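Local coordinates for p800 reaction center core protein (Heliobacterium modesticaldum, PDB 5V8K), which forms the homodimeric core of a photosynthetic reaction center, carrying bacteriochlorophylls for light harvesting and charge separation and binding a [4Fe-4S] cluster, at residues Val175-Leu178 / Gly179-His183; Val118-Phe121 / His122-Ala125; Ala163-Ala166 / Gly167-Val170; Ala202-Ser205 / Val206-Ile210. All coordinates share one frame; numbering follows the deposited sequence.

Contact 1: residues Val175-Leu178 / Gly179-His183. With GBF (Bacteriochlorophyll g), chain R.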
# COMPACT_ATOMS: atom_id res chain seq x y z
N VAL A 175 -25.33 44.56 3.53
CA VAL A 175 -24.43 44.58 2.37
C VAL A 175 -25.02 43.75 1.23
O VAL A 175 -25.08 44.22 0.08
CB VAL A 175 -23.03 44.10 2.78
CG1 VAL A 175 -22.17 43.73 1.55
CG2 VAL A 175 -22.35 45.20 3.59
N PHE A 176 -25.45 42.51 1.51
CA PHE A 176 -26.04 41.68 0.47
C PHE A 176 -27.40 42.20 0.01
O PHE A 176 -27.83 41.89 -1.11
CB PHE A 176 -26.19 40.25 0.95
CG PHE A 176 -24.95 39.43 0.79
CD1 PHE A 176 -24.50 39.07 -0.47
CD2 PHE A 176 -24.22 39.02 1.89
CE1 PHE A 176 -23.33 38.31 -0.63
CE2 PHE A 176 -23.05 38.25 1.74
CZ PHE A 176 -22.62 37.89 0.49
N PHE A 177 -28.10 42.96 0.85
CA PHE A 177 -29.32 43.61 0.40
C PHE A 177 -29.01 44.68 -0.65
O PHE A 177 -29.61 44.70 -1.73
CB PHE A 177 -30.08 44.21 1.60
CG PHE A 177 -31.27 45.05 1.22
CD1 PHE A 177 -32.44 44.46 0.78
CD2 PHE A 177 -31.23 46.43 1.32
CE1 PHE A 177 -33.54 45.22 0.45
CE2 PHE A 177 -32.34 47.20 0.99
CZ PHE A 177 -33.50 46.59 0.56
N LEU A 178 -28.07 45.57 -0.35
CA LEU A 178 -27.68 46.58 -1.34
C LEU A 178 -27.07 45.94 -2.58
O LEU A 178 -27.28 46.42 -3.70
CB LEU A 178 -26.70 47.57 -0.71
CG LEU A 178 -27.19 48.32 0.52
CD1 LEU A 178 -26.09 49.26 1.02
CD2 LEU A 178 -28.49 49.09 0.25
N GLY A 179 -26.27 44.89 -2.40
CA GLY A 179 -25.63 44.26 -3.54
C GLY A 179 -26.64 43.55 -4.43
O GLY A 179 -26.50 43.54 -5.65
N GLY A 180 -27.65 42.94 -3.82
CA GLY A 180 -28.73 42.34 -4.60
C GLY A 180 -29.53 43.37 -5.38
O GLY A 180 -29.87 43.16 -6.54
N ILE A 181 -29.85 44.49 -4.75
CA ILE A 181 -30.56 45.55 -5.47
C ILE A 181 -29.71 46.07 -6.62
O ILE A 181 -30.20 46.25 -7.74
CB ILE A 181 -30.96 46.68 -4.51
CG1 ILE A 181 -32.10 46.20 -3.62
CG2 ILE A 181 -31.39 47.93 -5.29
CD1 ILE A 181 -32.38 47.09 -2.50
N PHE A 182 -28.43 46.33 -6.35
CA PHE A 182 -27.57 46.87 -7.39
C PHE A 182 -27.55 45.95 -8.60
O PHE A 182 -27.75 46.39 -9.74
CB PHE A 182 -26.15 47.07 -6.87
CG PHE A 182 -25.16 47.34 -7.96
CD1 PHE A 182 -24.94 48.63 -8.43
CD2 PHE A 182 -24.48 46.30 -8.55
CE1 PHE A 182 -24.06 48.87 -9.44
CE2 PHE A 182 -23.57 46.52 -9.56
CZ PHE A 182 -23.36 47.81 -10.02
N HIS A 183 -27.32 44.65 -8.38
CA HIS A 183 -27.29 43.72 -9.50
C HIS A 183 -28.66 43.42 -10.08
O HIS A 183 -28.74 42.96 -11.23
CB HIS A 183 -26.67 42.40 -9.08
CG HIS A 183 -25.18 42.40 -9.19
ND1 HIS A 183 -24.52 42.64 -10.37
CD2 HIS A 183 -24.23 42.21 -8.25
CE1 HIS A 183 -23.22 42.60 -10.16
NE2 HIS A 183 -23.02 42.33 -8.88
MG GBF R . -20.58 42.23 -8.21
CHA GBF R . -19.73 44.66 -10.58
CHB GBF R . -19.86 39.87 -10.40
CHC GBF R . -21.33 40.04 -5.66
CHD GBF R . -21.19 44.95 -5.95
NA GBF R . -19.90 42.25 -10.06
C1A GBF R . -19.64 43.20 -10.96
C2A GBF R . -18.64 42.80 -12.00
C3A GBF R . -19.13 41.36 -12.15
C4A GBF R . -19.68 41.14 -10.78
CMA GBF R . -20.23 41.14 -13.18
CAA GBF R . -17.20 42.92 -11.49
CBA GBF R . -16.18 42.58 -12.57
CGA GBF R . -14.79 42.45 -11.98
O1A GBF R . -14.57 42.68 -10.80
O2A GBF R . -13.70 41.95 -12.80
NB GBF R . -20.52 40.20 -8.06
C1B GBF R . -20.28 39.37 -9.07
C2B GBF R . -20.42 38.06 -8.62
C3B GBF R . -20.83 38.12 -7.29
C4B GBF R . -20.91 39.50 -6.99
CMB GBF R . -20.18 36.83 -9.46
CAB GBF R . -21.13 37.00 -6.35
CBB GBF R . -21.05 35.69 -6.54
NC GBF R . -21.12 42.47 -6.25
C1C GBF R . -21.40 41.50 -5.38
C2C GBF R . -21.86 41.69 -3.98
C3C GBF R . -21.74 43.15 -4.22
C4C GBF R . -21.34 43.55 -5.49
CMC GBF R . -23.30 41.18 -3.82
CAC GBF R . -22.07 44.16 -3.18
CBC GBF R . -22.50 43.80 -1.78
ND GBF R . -20.52 44.24 -8.13
C1D GBF R . -20.76 45.26 -7.33
C2D GBF R . -20.58 46.81 -7.83
C3D GBF R . -20.19 46.34 -9.08
C4D GBF R . -20.14 44.94 -9.28
CMD GBF R . -20.75 48.20 -7.27
CAD GBF R . -19.76 46.98 -10.35
OBD GBF R . -19.65 48.18 -10.78
CBD GBF R . -19.44 45.91 -11.32
CGD GBF R . -20.29 45.96 -12.55
O1D GBF R . -19.81 46.34 -13.60
O2D GBF R . -21.68 45.53 -12.53
CED GBF R . -22.25 44.94 -13.71
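Phe177 and Ile181, one helical turn apart, meet because their first torsions differ: CG of Phe177 stands anti to its backbone nitrogen (chi1 173°), while CG1 of Ile181 lies beside its own (chi1 -73°) and chi2 then extends the chain. That swings the terminal methyl over one face of the phenyl ring, where CD1 of Ile181 sits 3.6 Å from the centroid of Phe177, 25° off the ring normal, in a CH-pi contact shifted toward the CZ side. The neighbouring helix 113-137 offers the ring of His122 as a stacking partner for Phe177.

Another side of the helix serves the bacteriochlorophyll. His183 presents the edge of its imidazole to the magnesium, with NE2 2.5 Å from the metal. At the other end of the ring, ND1 is bound to the carbonyl of Gly187, which fixes the rotation and leaves NE2 to the metal. Phe182 lies over ring D of the pigment, its CE2 3.4 Å from C3D, and its CD2 also rests above one face of the His183 imidazole. Gly179, one turn before the histidine, is suited to its place beside a substituent at the pigment's edge: its CA already stands 3.6 Å from CAC, and a beta carbon would collide with the adjacent CBC. The backbone keeps ordinary i to i+4 bonds, among them Ile181 N to Phe177 O at 3.0 Å.

An axial histidine on a membrane-spanning helix, as His183 is here, is characteristic of chlorophyll sites in the PsaA/PsaB family.

Contact 2: residues Val118-Phe121 / His122-Ala125. With GBF (Bacteriochlorophyll g), chain N.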
# COMPACT_ATOMS: atom_id res chain seq x y z
N VAL A 118 -29.25 37.07 -8.09
CA VAL A 118 -29.88 38.20 -7.39
C VAL A 118 -30.71 37.68 -6.23
O VAL A 118 -30.60 38.17 -5.10
CB VAL A 118 -30.74 39.04 -8.36
CG1 VAL A 118 -31.44 40.16 -7.61
CG2 VAL A 118 -29.90 39.66 -9.43
N ALA A 119 -31.55 36.68 -6.50
CA ALA A 119 -32.43 36.13 -5.46
C ALA A 119 -31.62 35.52 -4.34
O ALA A 119 -31.99 35.63 -3.16
CB ALA A 119 -33.37 35.08 -6.07
N GLN A 120 -30.51 34.86 -4.67
CA GLN A 120 -29.66 34.27 -3.63
C GLN A 120 -29.03 35.34 -2.75
O GLN A 120 -28.93 35.17 -1.54
CB GLN A 120 -28.60 33.38 -4.27
CG GLN A 120 -29.19 32.10 -4.83
CD GLN A 120 -29.65 31.15 -3.72
OE1 GLN A 120 -30.73 31.32 -3.13
NE2 GLN A 120 -28.82 30.13 -3.45
N PHE A 121 -28.60 36.46 -3.34
CA PHE A 121 -28.09 37.58 -2.54
C PHE A 121 -29.09 38.01 -1.47
O PHE A 121 -28.70 38.32 -0.33
CB PHE A 121 -27.77 38.78 -3.44
CG PHE A 121 -26.54 38.61 -4.31
CD1 PHE A 121 -25.54 37.73 -3.95
CD2 PHE A 121 -26.38 39.38 -5.46
CE1 PHE A 121 -24.39 37.58 -4.75
CE2 PHE A 121 -25.24 39.23 -6.26
CZ PHE A 121 -24.25 38.33 -5.90
N HIS A 122 -30.38 38.10 -1.81
CA HIS A 122 -31.36 38.61 -0.85
C HIS A 122 -31.89 37.53 0.08
O HIS A 122 -32.29 37.85 1.21
CB HIS A 122 -32.52 39.32 -1.58
CG HIS A 122 -32.26 40.77 -1.87
ND1 HIS A 122 -33.27 41.67 -2.12
CD2 HIS A 122 -31.11 41.47 -1.94
CE1 HIS A 122 -32.75 42.86 -2.35
NE2 HIS A 122 -31.44 42.77 -2.25
N PHE A 123 -31.89 36.27 -0.34
CA PHE A 123 -32.11 35.19 0.62
C PHE A 123 -30.99 35.14 1.66
O PHE A 123 -31.25 35.03 2.86
CB PHE A 123 -32.22 33.85 -0.11
CG PHE A 123 -32.51 32.70 0.82
CD1 PHE A 123 -33.72 32.62 1.50
CD2 PHE A 123 -31.58 31.69 1.00
CE1 PHE A 123 -33.99 31.56 2.36
CE2 PHE A 123 -31.85 30.63 1.87
CZ PHE A 123 -33.05 30.57 2.54
N PHE A 124 -29.73 35.20 1.21
CA PHE A 124 -28.63 35.27 2.17
C PHE A 124 -28.74 36.50 3.05
O PHE A 124 -28.42 36.45 4.24
CB PHE A 124 -27.27 35.26 1.45
CG PHE A 124 -26.78 33.90 1.07
CD1 PHE A 124 -27.56 33.05 0.30
CD2 PHE A 124 -25.52 33.48 1.45
CE1 PHE A 124 -27.10 31.79 -0.07
CE2 PHE A 124 -25.05 32.22 1.07
CZ PHE A 124 -25.86 31.38 0.31
N ALA A 125 -29.16 37.63 2.49
CA ALA A 125 -29.36 38.82 3.31
C ALA A 125 -30.39 38.56 4.40
O ALA A 125 -30.19 38.93 5.56
CB ALA A 125 -29.79 40.00 2.45
MG GBF N . -35.72 41.26 -2.59
CHA GBF N . -36.11 39.28 0.29
CHB GBF N . -36.48 43.91 -0.81
CHC GBF N . -35.87 42.89 -5.63
CHD GBF N . -35.43 38.18 -4.38
NA GBF N . -36.31 41.52 -0.73
C1A GBF N . -36.37 40.74 0.36
C2A GBF N . -36.58 41.33 1.71
C3A GBF N . -36.85 42.77 1.28
C4A GBF N . -36.51 42.73 -0.18
CMA GBF N . -38.32 43.09 1.42
CAA GBF N . -35.52 41.28 2.80
CBA GBF N . -34.10 41.46 2.29
CGA GBF N . -33.22 41.58 3.51
O1A GBF N . -33.35 40.78 4.42
O2A GBF N . -32.67 42.87 3.86
NB GBF N . -36.21 43.16 -3.16
C1B GBF N . -36.34 44.15 -2.27
C2B GBF N . -36.34 45.35 -2.95
C3B GBF N . -36.17 45.07 -4.29
C4B GBF N . -36.07 43.67 -4.38
CMB GBF N . -36.48 46.71 -2.32
CAB GBF N . -36.12 46.17 -5.31
CBB GBF N . -36.03 46.13 -6.63
NC GBF N . -35.68 40.64 -4.53
C1C GBF N . -35.67 41.42 -5.61
C2C GBF N . -35.49 40.97 -7.00
C3C GBF N . -35.35 39.60 -6.48
C4C GBF N . -35.49 39.45 -5.11
CMC GBF N . -36.80 41.19 -7.75
CAC GBF N . -35.11 38.41 -7.34
CBC GBF N . -34.93 38.51 -8.84
ND GBF N . -35.85 39.28 -2.29
C1D GBF N . -35.60 38.16 -2.92
C2D GBF N . -35.43 36.76 -2.13
C3D GBF N . -35.66 37.41 -0.94
C4D GBF N . -35.90 38.80 -0.99
CMD GBF N . -35.12 35.35 -2.46
CAD GBF N . -35.79 36.98 0.48
OBD GBF N . -35.59 35.90 1.13
CBD GBF N . -36.05 38.19 1.30
CGD GBF N . -37.34 38.09 2.08
O1D GBF N . -37.46 38.52 3.22
O2D GBF N . -38.50 37.49 1.45
CED GBF N . -39.54 36.95 2.27
C1 GBF N . -32.12 43.15 5.14
C2 GBF N . -31.50 44.53 5.10
C3 GBF N . -31.21 45.22 6.22
C4 GBF N . -31.48 44.61 7.56
C5 GBF N . -30.58 46.59 6.15
C6 GBF N . -31.32 47.55 5.22
C7 GBF N . -30.49 48.82 5.09
C8 GBF N . -30.93 49.86 4.37
C9 GBF N . -32.27 49.82 3.67
C10 GBF N . -30.08 51.10 4.27
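Between Val118 and Ala125 the backbone is alpha-helical, straightest where Phe124 N meets Gln120 O (2.9 Å, 171°) and longer at His122, whose N lies 3.3 Å from Val118 O and adds a weak bond to Ala119 O. The side chain of His122 (chi2 -160°) turns ND1, not NE2, to the pigment, 2.5 Å from the magnesium in the imidazole plane. NE2 is held by the carbonyl oxygen of Phe177 on helix 162-186. This is the axial-histidine site of a chlorophyll-binding transmembrane helix, here with the two ring nitrogens serving pigment and neighbouring helix. Replacing His122 by a leucine is likely to leave the magnesium without this axial nitrogen and Phe177 O without its imidazole partner. Small residues suit the side facing the pigment: Ala119 CB packs 4.0 Å from CMD and Ala125 CB 3.9 Å from CGA. Phe123 brings CD1 to 3.8 Å from the pigment oxygen OBD, which lies at the ring edge. Phe124 places CD1 3.1 Å from Gln120 O, while its ring and the Gln120 amide stand 80° apart. Bent at chi2, Gln120 directs NE2 to hydrogen bonds with oxygens of two further bacteriochlorophylls, O1A of one and OBD of the other.

Contact 3: residues Ala163-Ala166 / Gly167-Val170; sequences ATMA and GNHV. With GBF (Bacteriochlorophyll g), chain Q.
The imidazole of His169 carries the side-chain amide of Asn168 over one face, displaced toward the rim, and has the backbone carbonyl of Met165 at its edge. Trp131, on helix 113-137, adds an edge-to-face ring contact. The edge contact with Met165 is a hydrogen bond: ND1 gives its proton to Met165 O at 2.6 Å with an angle of 160°, and the oxygen lies almost exactly in the imidazole plane. Across the ring NE2 binds the magnesium of the bacteriochlorophyll, 2.5 Å away.

Met165 O thus serves a side chain as well as the backbone, where His169 N reaches it only weakly at 3.3 Å. His169 N makes a second weak bond to Ala166 O, and that oxygen also takes a straight bond from Val170 N (3.1 Å, 172°). With CG of Met165 anti to the backbone nitrogen (chi1 -178°) and the chain bent at both following torsions, SD is carried to the pigment, 3.8 Å from CMB. A flexible thioether suits this place, following the macrocycle rim beside the histidine. The compact Ala163 and Ala166 face the loop residues Ser153 and Thr150.

A leucine in place of His169 would probably leave the magnesium without its axial nitrogen and Met165 O without the ring N-H, weakening one of the pigment's anchors. Since ND1 donates, NE2 carries no proton and can serve the metal; the carbonyl behind ND1 is likely to enrich the imidazole in electron density and strengthen it as a ligand.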
# COMPACT_ATOMS: atom_id res chain seq x y z
N ALA A 163 -22.43 41.34 21.17
CA ALA A 163 -23.22 42.35 20.49
C ALA A 163 -22.63 42.76 19.14
O ALA A 163 -23.39 43.02 18.20
CB ALA A 163 -23.37 43.58 21.38
N THR A 164 -21.30 42.88 19.03
CA THR A 164 -20.72 43.27 17.75
C THR A 164 -20.73 42.11 16.77
O THR A 164 -20.76 42.32 15.56
CB THR A 164 -19.27 43.78 17.88
OG1 THR A 164 -18.43 42.74 18.43
CG2 THR A 164 -19.22 45.00 18.76
N MET A 165 -20.68 40.88 17.29
CA MET A 165 -20.79 39.73 16.40
C MET A 165 -22.20 39.63 15.83
O MET A 165 -22.38 39.23 14.68
CB MET A 165 -20.41 38.45 17.15
CG MET A 165 -20.45 37.23 16.32
SD MET A 165 -19.30 37.30 14.93
CE MET A 165 -17.76 36.95 15.81
N ALA A 166 -23.21 39.98 16.64
CA ALA A 166 -24.55 40.17 16.10
C ALA A 166 -24.57 41.28 15.07
O ALA A 166 -25.16 41.13 14.00
CB ALA A 166 -25.53 40.46 17.23
N GLY A 167 -23.95 42.42 15.38
CA GLY A 167 -23.88 43.50 14.40
C GLY A 167 -23.22 43.06 13.10
O GLY A 167 -23.63 43.48 12.02
N ASN A 168 -22.20 42.20 13.20
CA ASN A 168 -21.53 41.69 12.01
C ASN A 168 -22.51 40.98 11.09
O ASN A 168 -22.46 41.13 9.87
CB ASN A 168 -20.39 40.75 12.39
CG ASN A 168 -19.83 40.00 11.21
OD1 ASN A 168 -19.11 40.57 10.39
ND2 ASN A 168 -20.17 38.72 11.10
N HIS A 169 -23.45 40.22 11.67
CA HIS A 169 -24.42 39.50 10.84
C HIS A 169 -25.40 40.46 10.19
O HIS A 169 -25.65 40.38 8.97
CB HIS A 169 -25.15 38.47 11.67
CG HIS A 169 -24.29 37.32 12.06
ND1 HIS A 169 -23.33 37.41 13.04
CD2 HIS A 169 -24.18 36.07 11.54
CE1 HIS A 169 -22.71 36.25 13.15
NE2 HIS A 169 -23.20 35.43 12.25
N VAL A 170 -25.95 41.38 10.97
CA VAL A 170 -26.88 42.37 10.44
C VAL A 170 -26.21 43.18 9.34
O VAL A 170 -26.83 43.53 8.33
CB VAL A 170 -27.39 43.26 11.58
CG1 VAL A 170 -28.38 44.30 11.06
CG2 VAL A 170 -28.04 42.42 12.66
MG GBF Q . -22.22 33.40 11.28
CHA GBF Q . -23.31 30.98 13.54
CHB GBF Q . -19.52 33.84 13.10
CHC GBF Q . -21.05 35.16 8.55
CHD GBF Q . -25.24 32.77 9.46
NA GBF Q . -21.54 32.55 12.93
C1A GBF Q . -22.00 31.64 13.78
C2A GBF Q . -20.98 31.05 14.71
C3A GBF Q . -20.19 32.35 14.90
C4A GBF Q . -20.43 32.96 13.56
CMA GBF Q . -20.70 33.27 16.00
CAA GBF Q . -20.24 29.94 13.97
CBA GBF Q . -18.86 29.62 14.51
CGA GBF Q . -17.80 30.47 13.85
O1A GBF Q . -16.90 30.94 14.52
O2A GBF Q . -18.01 30.99 12.50
NB GBF Q . -20.44 34.30 10.87
C1B GBF Q . -19.49 34.53 11.78
C2B GBF Q . -18.57 35.43 11.24
C3B GBF Q . -19.02 35.77 9.97
C4B GBF Q . -20.21 35.06 9.79
CMB GBF Q . -17.33 35.91 11.95
CAB GBF Q . -18.42 36.67 8.96
CBB GBF Q . -17.37 37.45 9.08
NC GBF Q . -23.00 33.87 9.45
C1C GBF Q . -22.40 34.56 8.47
C2C GBF Q . -23.02 34.87 7.14
C3C GBF Q . -24.18 34.10 7.56
C4C GBF Q . -24.17 33.57 8.85
CMC GBF Q . -23.29 36.38 7.05
CAC GBF Q . -25.36 33.90 6.70
CBC GBF Q . -25.43 34.44 5.29
ND GBF Q . -23.88 32.27 11.35
C1D GBF Q . -25.01 32.06 10.71
C2D GBF Q . -26.11 31.00 11.23
C3D GBF Q . -25.27 30.71 12.32
C4D GBF Q . -24.04 31.38 12.41
CMD GBF Q . -27.47 30.55 10.75
CAD GBF Q . -25.33 29.83 13.52
OBD GBF Q . -26.15 28.96 13.99
CBD GBF Q . -24.04 29.92 14.25
CGD GBF Q . -24.22 30.21 15.72
O1D GBF Q . -24.22 31.33 16.21
O2D GBF Q . -24.38 29.12 16.61
CED GBF Q . -24.58 29.46 18.00
C1 GBF Q . -16.91 31.63 11.83
C2 GBF Q . -17.37 32.13 10.49
C3 GBF Q . -16.71 31.94 9.35
C4 GBF Q . -15.40 31.22 9.35
C5 GBF Q . -17.28 32.45 8.05
C6 GBF Q . -17.73 31.25 7.22
C7 GBF Q . -18.34 31.71 5.92
C8 GBF Q . -17.61 31.95 4.80
C9 GBF Q . -16.12 31.77 4.80
C10 GBF Q . -18.24 32.40 3.50
C11 GBF Q . -19.77 32.43 3.51
C12 GBF Q . -20.27 32.75 2.12
C13 GBF Q . -21.37 33.47 1.88
C14 GBF Q . -22.20 34.03 2.99
C15 GBF Q . -21.79 33.73 0.46

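Contact 4: residues Ala202-Ser205 / Val206-Ile210. With GBF (Bacteriochlorophyll g), chain T.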
# COMPACT_ATOMS: atom_id res chain seq x y z
N ALA A 202 -20.24 25.99 -16.42
CA ALA A 202 -19.28 27.02 -16.05
C ALA A 202 -19.62 27.60 -14.69
O ALA A 202 -18.74 27.74 -13.83
CB ALA A 202 -19.21 28.12 -17.10
N VAL A 203 -20.89 27.94 -14.47
CA VAL A 203 -21.35 28.42 -13.16
C VAL A 203 -21.05 27.38 -12.09
O VAL A 203 -20.49 27.70 -11.03
CB VAL A 203 -22.85 28.75 -13.20
CG1 VAL A 203 -23.36 29.14 -11.81
CG2 VAL A 203 -23.08 29.93 -14.17
N LEU A 204 -21.39 26.13 -12.35
CA LEU A 204 -21.19 25.08 -11.37
C LEU A 204 -19.72 24.98 -10.99
O LEU A 204 -19.38 24.88 -9.80
CB LEU A 204 -21.70 23.76 -11.92
CG LEU A 204 -21.31 22.55 -11.07
CD1 LEU A 204 -21.92 22.65 -9.69
CD2 LEU A 204 -21.75 21.28 -11.74
N SER A 205 -18.83 25.02 -11.99
CA SER A 205 -17.40 24.92 -11.74
C SER A 205 -16.94 26.02 -10.81
O SER A 205 -16.21 25.77 -9.84
CB SER A 205 -16.64 24.99 -13.07
OG SER A 205 -15.24 25.11 -12.83
N VAL A 206 -17.33 27.26 -11.10
CA VAL A 206 -16.89 28.39 -10.30
C VAL A 206 -17.41 28.27 -8.87
O VAL A 206 -16.68 28.55 -7.90
CB VAL A 206 -17.33 29.69 -10.98
CG1 VAL A 206 -17.15 30.87 -10.09
CG2 VAL A 206 -16.51 29.87 -12.20
N SER A 207 -18.67 27.83 -8.70
CA SER A 207 -19.20 27.65 -7.35
C SER A 207 -18.35 26.67 -6.55
O SER A 207 -18.03 26.91 -5.38
CB SER A 207 -20.65 27.17 -7.39
OG SER A 207 -21.52 28.19 -7.87
N CYS A 208 -17.99 25.53 -7.17
CA CYS A 208 -17.17 24.55 -6.48
C CYS A 208 -15.81 25.12 -6.12
O CYS A 208 -15.31 24.92 -5.01
CB CYS A 208 -16.99 23.29 -7.33
SG CYS A 208 -18.49 22.35 -7.55
N GLN A 209 -15.17 25.81 -7.07
CA GLN A 209 -13.82 26.30 -6.83
C GLN A 209 -13.80 27.35 -5.72
O GLN A 209 -12.94 27.32 -4.85
CB GLN A 209 -13.25 26.88 -8.12
CG GLN A 209 -13.18 25.89 -9.28
CD GLN A 209 -12.48 26.48 -10.43
OE1 GLN A 209 -11.36 26.91 -10.28
NE2 GLN A 209 -13.13 26.56 -11.59
N ILE A 210 -14.73 28.30 -5.76
CA ILE A 210 -14.78 29.30 -4.70
C ILE A 210 -15.15 28.64 -3.36
O ILE A 210 -14.59 28.99 -2.32
CB ILE A 210 -15.76 30.42 -5.06
CG1 ILE A 210 -15.28 31.16 -6.31
CG2 ILE A 210 -15.94 31.39 -3.88
CD1 ILE A 210 -14.03 32.02 -6.14
MG GBF T . -9.86 28.30 -11.15
CHA GBF T . -11.74 29.33 -13.92
CHB GBF T . -8.47 25.97 -13.03
CHC GBF T . -7.76 27.91 -8.49
CHD GBF T . -11.46 31.00 -9.33
NA GBF T . -10.04 27.77 -13.04
C1A GBF T . -10.75 28.22 -14.08
C2A GBF T . -10.47 27.72 -15.45
C3A GBF T . -9.87 26.39 -14.99
C4A GBF T . -9.44 26.73 -13.60
CMA GBF T . -10.87 25.24 -14.97
CAA GBF T . -9.55 28.68 -16.25
CBA GBF T . -8.12 28.77 -15.72
CGA GBF T . -7.31 29.65 -16.64
O1A GBF T . -7.33 29.46 -17.85
O2A GBF T . -6.13 30.25 -16.05
NB GBF T . -8.17 27.19 -10.87
C1B GBF T . -7.84 26.16 -11.69
C2B GBF T . -6.75 25.51 -11.14
C3B GBF T . -6.55 26.06 -9.89
C4B GBF T . -7.55 27.04 -9.69
CMB GBF T . -5.95 24.41 -11.81
CAB GBF T . -5.43 25.60 -9.06
CBB GBF T . -4.89 26.19 -8.02
NC GBF T . -9.67 29.27 -9.35
C1C GBF T . -8.81 28.95 -8.39
C2C GBF T . -8.79 29.56 -7.03
C3C GBF T . -9.85 30.45 -7.45
C4C GBF T . -10.36 30.25 -8.73
CMC GBF T . -9.33 28.52 -6.01
CAC GBF T . -10.39 31.46 -6.52
CBC GBF T . -9.80 31.64 -5.14
ND GBF T . -11.18 29.80 -11.42
C1D GBF T . -11.81 30.76 -10.74
C2D GBF T . -12.96 31.67 -11.45
C3D GBF T . -12.77 30.97 -12.65
C4D GBF T . -11.80 29.93 -12.66
CMD GBF T . -13.84 32.79 -11.03
CAD GBF T . -13.26 31.11 -14.04
OBD GBF T . -14.25 31.75 -14.53
CBD GBF T . -12.71 29.97 -14.85
CGD GBF T . -13.72 28.94 -15.24
O1D GBF T . -13.99 27.97 -14.55
O2D GBF T . -14.45 29.05 -16.47
CED GBF T . -15.85 28.78 -16.37
C1 GBF T . -5.01 30.70 -16.81
C2 GBF T . -3.82 30.59 -15.89
C3 GBF T . -3.56 31.49 -14.93
C4 GBF T . -4.44 32.68 -14.72
C5 GBF T . -2.36 31.29 -14.02
O HOH W 1 -20.98 29.94 -9.55
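Metal coordination comes first: Gln209, one turn beyond Ser205, extends its side chain to the bacteriochlorophyll and, as modelled, binds magnesium through OE1 at 2.2 Å, the amide taking the axial place that histidine often fills. Its CG meanwhile packs 3.1 Å from Ser205 O.

Among the hydrogen bonds, the backbone repeats i to i+4, as in Ser207 N to Val203 O at 3.0 Å. A water gives protons to that same carbonyl, Val203 O, at 2.7 Å and to Ser207 OG, bridging the turn. Having OG beside its backbone nitrogen (chi1 -69°) keeps the Ser207 hydroxyl near this water, and it is also bonded to OBD of another bacteriochlorophyll. Ser205 OG is bonded to Gly278 O, tying on helix 258-291.

Apolar contacts line the pigment: Ala202 CB meets the ester methyl CED at 3.5 Å, Ile210 CD1 lies 3.7 Å from CAC, and Val206 packs CG1 near CMD. On another side Leu204 CD1 touches Cys208 SG at 4.1 Å.

If the modelled amide orientation holds, a neutral oxygen replaces imidazole nitrogen at the metal and would probably tune the pigment differently; the serines and the water satisfy polar groups buried within the membrane helix.

How the contacts relate
All four contacts are local, between neighbouring turns of one helix, so none closes a loop, and they follow one another in series without nesting or crossing. From the N terminus, contact 2 comes first on helix 113-137; contact 3 and then contact 1 lie on helix 162-186, their centres about 19 Å apart, and contact 4 follows on helix 200-224. Contacts 1 and 2 touch directly: besides the imidazole bond, Phe176 CB packs 3.4 Å from Phe121 O, tying these two transmembrane helices together. Contact 4 stands apart, about 9 Å from contact 2 and about 10 Å from contact 1 at the nearest atoms. Four pigments are thereby held, two at different heights along helix 162-186, the others on helices 113-137 and 200-224.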